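Regulatory protein MarR (PDB 3U2R) probably binds DNA as a transcription factor of the MarR family, through a winged helix-turn-helix domain. Local coordinates at residues R26-I38 with C126-E138. Numbering follows the deposited sequence.
Sequences RTYDRMKAIEEEI and CHERQLGHLAADE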
loop_
_atom_site.group_PDB
_atom_site.type_symbol
_atom_site.label_atom_id
_atom_site.label_comp_id
_atom_site.label_asym_id
_atom_site.label_seq_id
_atom_site.Cartn_x
_atom_site.Cartn_y
_atom_site.Cartn_z
ATOM N N ARG A 26 9.630 -13.146 5.283
ATOM C CA ARG A 26 8.187 -12.924 5.446
ATOM C C ARG A 26 7.467 -12.829 4.090
ATOM O O ARG A 26 6.345 -13.229 4.006
ATOM C CB ARG A 26 7.861 -11.627 6.227
ATOM C CG ARG A 26 8.436 -11.512 7.623
ATOM C CD ARG A 26 7.922 -10.251 8.342
ATOM N NE ARG A 26 6.592 -10.558 8.769
ATOM C CZ ARG A 26 6.292 -11.236 9.864
ATOM N NH1 ARG A 26 5.038 -11.560 10.119
ATOM N NH2 ARG A 26 7.252 -11.604 10.719
ATOM N N THR A 27 8.095 -12.251 3.077
ATOM C CA THR A 27 7.542 -12.154 1.697
ATOM C C THR A 27 7.362 -13.530 1.153
ATOM O O THR A 27 6.297 -13.864 0.640
ATOM C CB THR A 27 8.419 -11.310 0.774
ATOM O OG1 THR A 27 8.368 -9.995 1.314
ATOM C CG2 THR A 27 7.965 -11.299 -0.704
ATOM N N TYR A 28 8.377 -14.360 1.298
ATOM C CA TYR A 28 8.316 -15.757 0.833
ATOM C C TYR A 28 7.229 -16.506 1.579
ATOM O O TYR A 28 6.435 -17.240 0.961
ATOM C CB TYR A 28 9.680 -16.441 0.986
ATOM C CG TYR A 28 9.657 -17.937 0.815
ATOM C CD1 TYR A 28 9.789 -18.513 -0.431
ATOM C CD2 TYR A 28 9.484 -18.782 1.916
ATOM C CE1 TYR A 28 9.755 -19.899 -0.592
ATOM C CE2 TYR A 28 9.384 -20.150 1.762
ATOM C CZ TYR A 28 9.528 -20.713 0.508
ATOM O OH TYR A 28 9.498 -22.075 0.348
ATOM N N ASP A 29 7.227 -16.411 2.909
ATOM C CA ASP A 29 6.245 -17.177 3.702
ATOM C C ASP A 29 4.778 -16.803 3.354
ATOM O O ASP A 29 3.888 -17.673 3.282
ATOM C CB ASP A 29 6.460 -16.956 5.168
ATOM C CG ASP A 29 7.748 -17.536 5.662
ATOM O OD1 ASP A 29 8.165 -18.573 5.121
ATOM O OD2 ASP A 29 8.281 -17.022 6.676
ATOM N N ARG A 30 4.543 -15.541 3.091
ATOM C CA ARG A 30 3.184 -15.110 2.796
ATOM C C ARG A 30 2.754 -15.607 1.436
ATOM O O ARG A 30 1.647 -16.120 1.277
ATOM C CB ARG A 30 3.096 -13.580 2.875
ATOM C CG ARG A 30 1.725 -12.986 2.581
ATOM C CD ARG A 30 0.671 -13.238 3.608
ATOM N NE ARG A 30 0.945 -12.447 4.799
ATOM C CZ ARG A 30 0.376 -12.638 5.983
ATOM N NH1 ARG A 30 -0.468 -13.634 6.165
ATOM N NH2 ARG A 30 0.673 -11.846 7.005
HETATM N N MSE A 31 3.608 -15.443 0.466
HETATM C CA MSE A 31 3.325 -15.917 -0.896
HETATM C C MSE A 31 3.150 -17.397 -0.956
HETATM O O MSE A 31 2.261 -17.878 -1.647
HETATM C CB MSE A 31 4.427 -15.527 -1.870
HETATM C CG MSE A 31 4.417 -14.059 -2.161
HETATM SE SE MSE A 31 5.693 -13.542 -3.586
HETATM C CE MSE A 31 7.049 -14.249 -2.944
ATOM N N LYS A 32 4.022 -18.118 -0.278
ATOM C CA LYS A 32 3.979 -19.593 -0.232
ATOM C C LYS A 32 2.694 -20.095 0.399
ATOM O O LYS A 32 2.089 -21.071 -0.078
ATOM C CB LYS A 32 5.170 -20.118 0.610
ATOM C CG LYS A 32 5.283 -21.636 0.680
ATOM C CD LYS A 32 6.022 -22.161 -0.503
ATOM C CE LYS A 32 5.890 -23.657 -0.650
ATOM N NZ LYS A 32 6.214 -24.343 0.622
ATOM N N ALA A 33 2.282 -19.460 1.516
ATOM C CA ALA A 33 1.057 -19.934 2.167
ATOM C C ALA A 33 -0.219 -19.731 1.275
ATOM O O ALA A 33 -1.105 -20.585 1.258
ATOM C CB ALA A 33 0.878 -19.219 3.473
ATOM N N ILE A 34 -0.282 -18.642 0.525
ATOM C CA ILE A 34 -1.467 -18.311 -0.287
ATOM C C ILE A 34 -1.547 -19.294 -1.449
ATOM O O ILE A 34 -2.626 -19.745 -1.781
ATOM C CB ILE A 34 -1.428 -16.820 -0.757
ATOM C CG1 ILE A 34 -1.701 -15.903 0.467
ATOM C CG2 ILE A 34 -2.437 -16.532 -1.927
ATOM C CD1 ILE A 34 -1.352 -14.510 0.197
ATOM N N GLU A 35 -0.418 -19.616 -2.065
ATOM C CA GLU A 35 -0.365 -20.629 -3.146
ATOM C C GLU A 35 -0.717 -22.010 -2.647
ATOM O O GLU A 35 -1.469 -22.756 -3.289
ATOM C CB GLU A 35 1.043 -20.675 -3.724
ATOM C CG GLU A 35 1.318 -19.469 -4.560
ATOM C CD GLU A 35 2.677 -19.348 -5.205
ATOM O OE1 GLU A 35 3.443 -20.335 -5.153
ATOM O OE2 GLU A 35 2.819 -18.403 -6.018
ATOM N N GLU A 36 -0.175 -22.373 -1.496
ATOM C CA GLU A 36 -0.466 -23.701 -0.933
ATOM C C GLU A 36 -1.980 -23.816 -0.722
ATOM O O GLU A 36 -2.584 -24.765 -1.206
ATOM C CB GLU A 36 0.319 -23.918 0.378
ATOM C CG GLU A 36 0.649 -25.345 0.761
ATOM C CD GLU A 36 1.910 -25.593 1.599
ATOM O OE1 GLU A 36 2.298 -26.779 1.726
ATOM O OE2 GLU A 36 2.466 -24.634 2.187
ATOM N N GLU A 37 -2.623 -22.775 -0.191
ATOM C CA GLU A 37 -4.062 -22.870 0.024
ATOM C C GLU A 37 -4.858 -22.992 -1.271
ATOM O O GLU A 37 -5.834 -23.726 -1.295
ATOM C CB GLU A 37 -4.555 -21.705 0.832
ATOM C CG GLU A 37 -5.933 -21.929 1.436
ATOM C CD GLU A 37 -6.994 -20.997 0.886
ATOM O OE1 GLU A 37 -7.627 -20.276 1.695
ATOM O OE2 GLU A 37 -7.150 -20.945 -0.358
ATOM N N ILE A 38 -4.465 -22.325 -2.341
ATOM C CA ILE A 38 -5.238 -22.450 -3.567
ATOM C C ILE A 38 -4.877 -23.763 -4.249
ATOM O O ILE A 38 -5.766 -24.412 -4.748
ATOM C CB ILE A 38 -5.149 -21.223 -4.559
ATOM C CG1 ILE A 38 -6.105 -21.417 -5.801
ATOM C CG2 ILE A 38 -3.752 -20.994 -5.076
ATOM C CD1 ILE A 38 -7.683 -21.462 -5.444
ATOM N N CYS A 126 -5.045 -15.575 -6.761
ATOM C CA CYS A 126 -4.035 -15.893 -5.784
ATOM C C CYS A 126 -2.848 -14.873 -5.862
ATOM O O CYS A 126 -2.406 -14.419 -4.818
ATOM C CB CYS A 126 -3.597 -17.339 -5.978
ATOM S SG CYS A 126 -1.888 -17.686 -5.641
ATOM N N HIS A 127 -2.420 -14.442 -7.064
ATOM C CA HIS A 127 -1.337 -13.469 -7.198
ATOM C C HIS A 127 -1.795 -12.103 -6.768
ATOM O O HIS A 127 -1.034 -11.391 -6.128
ATOM C CB HIS A 127 -0.769 -13.402 -8.617
ATOM C CG HIS A 127 -0.088 -14.667 -9.077
ATOM N ND1 HIS A 127 0.759 -15.413 -8.230
ATOM C CD2 HIS A 127 0.003 -15.192 -10.324
ATOM C CE1 HIS A 127 1.143 -16.444 -8.950
ATOM N NE2 HIS A 127 0.787 -16.311 -10.226
ATOM N N GLU A 128 -3.059 -11.766 -6.999
ATOM C CA GLU A 128 -3.623 -10.510 -6.499
ATOM C C GLU A 128 -3.672 -10.503 -4.938
ATOM O O GLU A 128 -3.216 -9.533 -4.304
ATOM C CB GLU A 128 -4.988 -10.275 -7.089
ATOM C CG GLU A 128 -4.931 -9.971 -8.588
ATOM C CD GLU A 128 -6.304 -10.022 -9.221
ATOM O OE1 GLU A 128 -7.275 -10.019 -8.447
ATOM O OE2 GLU A 128 -6.420 -9.866 -10.453
ATOM N N ARG A 129 -4.065 -11.644 -4.309
ATOM C CA ARG A 129 -4.117 -11.713 -2.827
ATOM C C ARG A 129 -2.742 -11.652 -2.241
ATOM O O ARG A 129 -2.560 -11.015 -1.209
ATOM C CB ARG A 129 -4.838 -12.946 -2.386
ATOM C CG ARG A 129 -6.359 -12.922 -2.839
ATOM C CD ARG A 129 -7.164 -13.855 -1.963
ATOM N NE ARG A 129 -6.702 -15.223 -2.098
ATOM C CZ ARG A 129 -6.949 -16.024 -3.143
ATOM N NH1 ARG A 129 -7.679 -15.591 -4.163
ATOM N NH2 ARG A 129 -6.455 -17.265 -3.176
ATOM N N GLN A 130 -1.748 -12.211 -2.926
ATOM C CA GLN A 130 -0.335 -12.158 -2.470
ATOM C C GLN A 130 0.154 -10.758 -2.402
ATOM O O GLN A 130 0.732 -10.367 -1.404
ATOM C CB GLN A 130 0.569 -12.912 -3.434
ATOM C CG GLN A 130 0.440 -14.426 -3.341
ATOM C CD GLN A 130 1.372 -15.147 -4.272
ATOM O OE1 GLN A 130 1.631 -14.723 -5.391
ATOM N NE2 GLN A 130 1.795 -16.334 -3.896
ATOM N N LEU A 131 -0.055 -10.006 -3.498
ATOM C CA LEU A 131 0.395 -8.624 -3.629
ATOM C C LEU A 131 -0.288 -7.710 -2.620
ATOM O O LEU A 131 0.374 -6.900 -1.963
ATOM C CB LEU A 131 0.206 -8.125 -5.033
ATOM C CG LEU A 131 1.089 -8.857 -6.092
ATOM C CD1 LEU A 131 0.539 -8.610 -7.481
ATOM C CD2 LEU A 131 2.539 -8.463 -5.996
ATOM N N GLY A 132 -1.574 -7.924 -2.424
ATOM C CA GLY A 132 -2.339 -7.209 -1.416
ATOM C C GLY A 132 -1.835 -7.426 -0.008
ATOM O O GLY A 132 -1.603 -6.465 0.735
ATOM N N HIS A 133 -1.709 -8.669 0.377
ATOM C CA HIS A 133 -1.204 -9.001 1.717
ATOM C C HIS A 133 0.232 -8.565 1.899
ATOM O O HIS A 133 0.576 -8.176 2.992
ATOM C CB HIS A 133 -1.277 -10.494 1.995
ATOM C CG HIS A 133 -2.597 -10.983 2.462
ATOM N ND1 HIS A 133 -2.979 -10.862 3.785
ATOM C CD2 HIS A 133 -3.530 -11.709 1.799
ATOM C CE1 HIS A 133 -4.193 -11.383 3.856
ATOM N NE2 HIS A 133 -4.571 -11.913 2.683
ATOM N N LEU A 134 1.096 -8.692 0.883
ATOM C CA LEU A 134 2.462 -8.220 1.019
ATOM C C LEU A 134 2.522 -6.738 1.297
ATOM O O LEU A 134 3.236 -6.308 2.203
ATOM C CB LEU A 134 3.302 -8.491 -0.238
ATOM C CG LEU A 134 3.637 -9.955 -0.519
ATOM C CD1 LEU A 134 4.274 -10.144 -1.908
ATOM C CD2 LEU A 134 4.527 -10.521 0.525
ATOM N N ALA A 135 1.725 -5.964 0.584
ATOM C CA ALA A 135 1.728 -4.522 0.728
ATOM C C ALA A 135 1.180 -4.117 2.117
ATOM O O ALA A 135 1.788 -3.278 2.783
ATOM C CB ALA A 135 0.952 -3.901 -0.400
ATOM N N ALA A 136 0.155 -4.806 2.607
ATOM C CA ALA A 136 -0.340 -4.547 3.961
ATOM C C ALA A 136 0.699 -4.919 4.993
ATOM O O ALA A 136 0.870 -4.204 5.961
ATOM C CB ALA A 136 -1.613 -5.307 4.252
ATOM N N ASP A 137 1.311 -6.046 4.876
ATOM C CA ASP A 137 2.336 -6.442 5.895
ATOM C C ASP A 137 3.469 -5.360 5.969
ATOM O O ASP A 137 3.873 -4.933 7.042
ATOM C CB ASP A 137 2.954 -7.800 5.531
ATOM C CG ASP A 137 2.055 -9.062 5.591
ATOM O OD1 ASP A 137 1.029 -9.027 6.302
ATOM O OD2 ASP A 137 2.429 -10.133 4.941
ATOM N N GLU A 138 3.926 -4.894 4.803
ATOM C CA GLU A 138 4.966 -3.901 4.696
ATOM C C GLU A 138 4.521 -2.546 5.250
ATOM O O GLU A 138 5.299 -1.845 5.906
ATOM C CB GLU A 138 5.391 -3.775 3.212
ATOM C CG GLU A 138 6.086 -5.056 2.756
ATOM C CD GLU A 138 5.956 -5.443 1.312
ATOM O OE1 GLU A 138 5.608 -4.586 0.472
ATOM O OE2 GLU A 138 6.264 -6.613 1.010
HETATM O O HOH W 1 7.004 -8.376 3.073
#
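Met-31 and Gln-130 mark the tightest backbone approach, their CA atoms 5.5 Å apart, where helices 26-38 and 126-138 run roughly antiparallel, at 149°, with axes 9.4 Å apart. The pair illustrates how a helix interface can combine apolar packing with a few directed polar bonds. Ile-34 is the knob, set in a hole lined by Cys-126, Arg-129, Gln-130 and His-133; its CD1 lies 3.7 Å from Gln-130 CA, while CG2 rests against the carbonyl O and SG of Cys-126. Further along, Leu-134 splits its methyls, CD1 against Met-31 (a selenomethionine) and CD2 against Thr-27. Gln-130 stretches out beyond CG and shares its NE2 between Met-31 O at 2.8 Å and Glu-35 OE2 at 3.1 Å, the latter approached from above the carboxylate plane and also bonded by Thr-17 OG1 of the second subunit. From its own helix, His-127 ND1 donates straight (177°) to Gln-130 OE1, though from above the carbonyl plane; with the NE2 bonds this probably fixes the amide's rotation. Arg-30, its CG anti to the backbone N (chi1 180°), bends at chi2 and chi3 into a side-on salt bridge with Asp-137: NE meets the syn lone pair of OD2 in the guanidinium plane at 2.8 Å, whereas the NH2 bond to OD1 is more bent and tilted from that plane. His-133 ND1, above one guanidinium face, is offset toward the rim; its NE2 bonds Glu-147 of the third subunit. A leucine in place of Arg-30 would probably leave the Asp-137 carboxylate without its charged mate and freer to turn. A water bridges Thr-27 OG1 and Glu-138 OE2. Such packing of N- and C-terminal helices, here with Leu-134 on Glu-138 of the second subunit, is characteristic of the MarR dimerisation region.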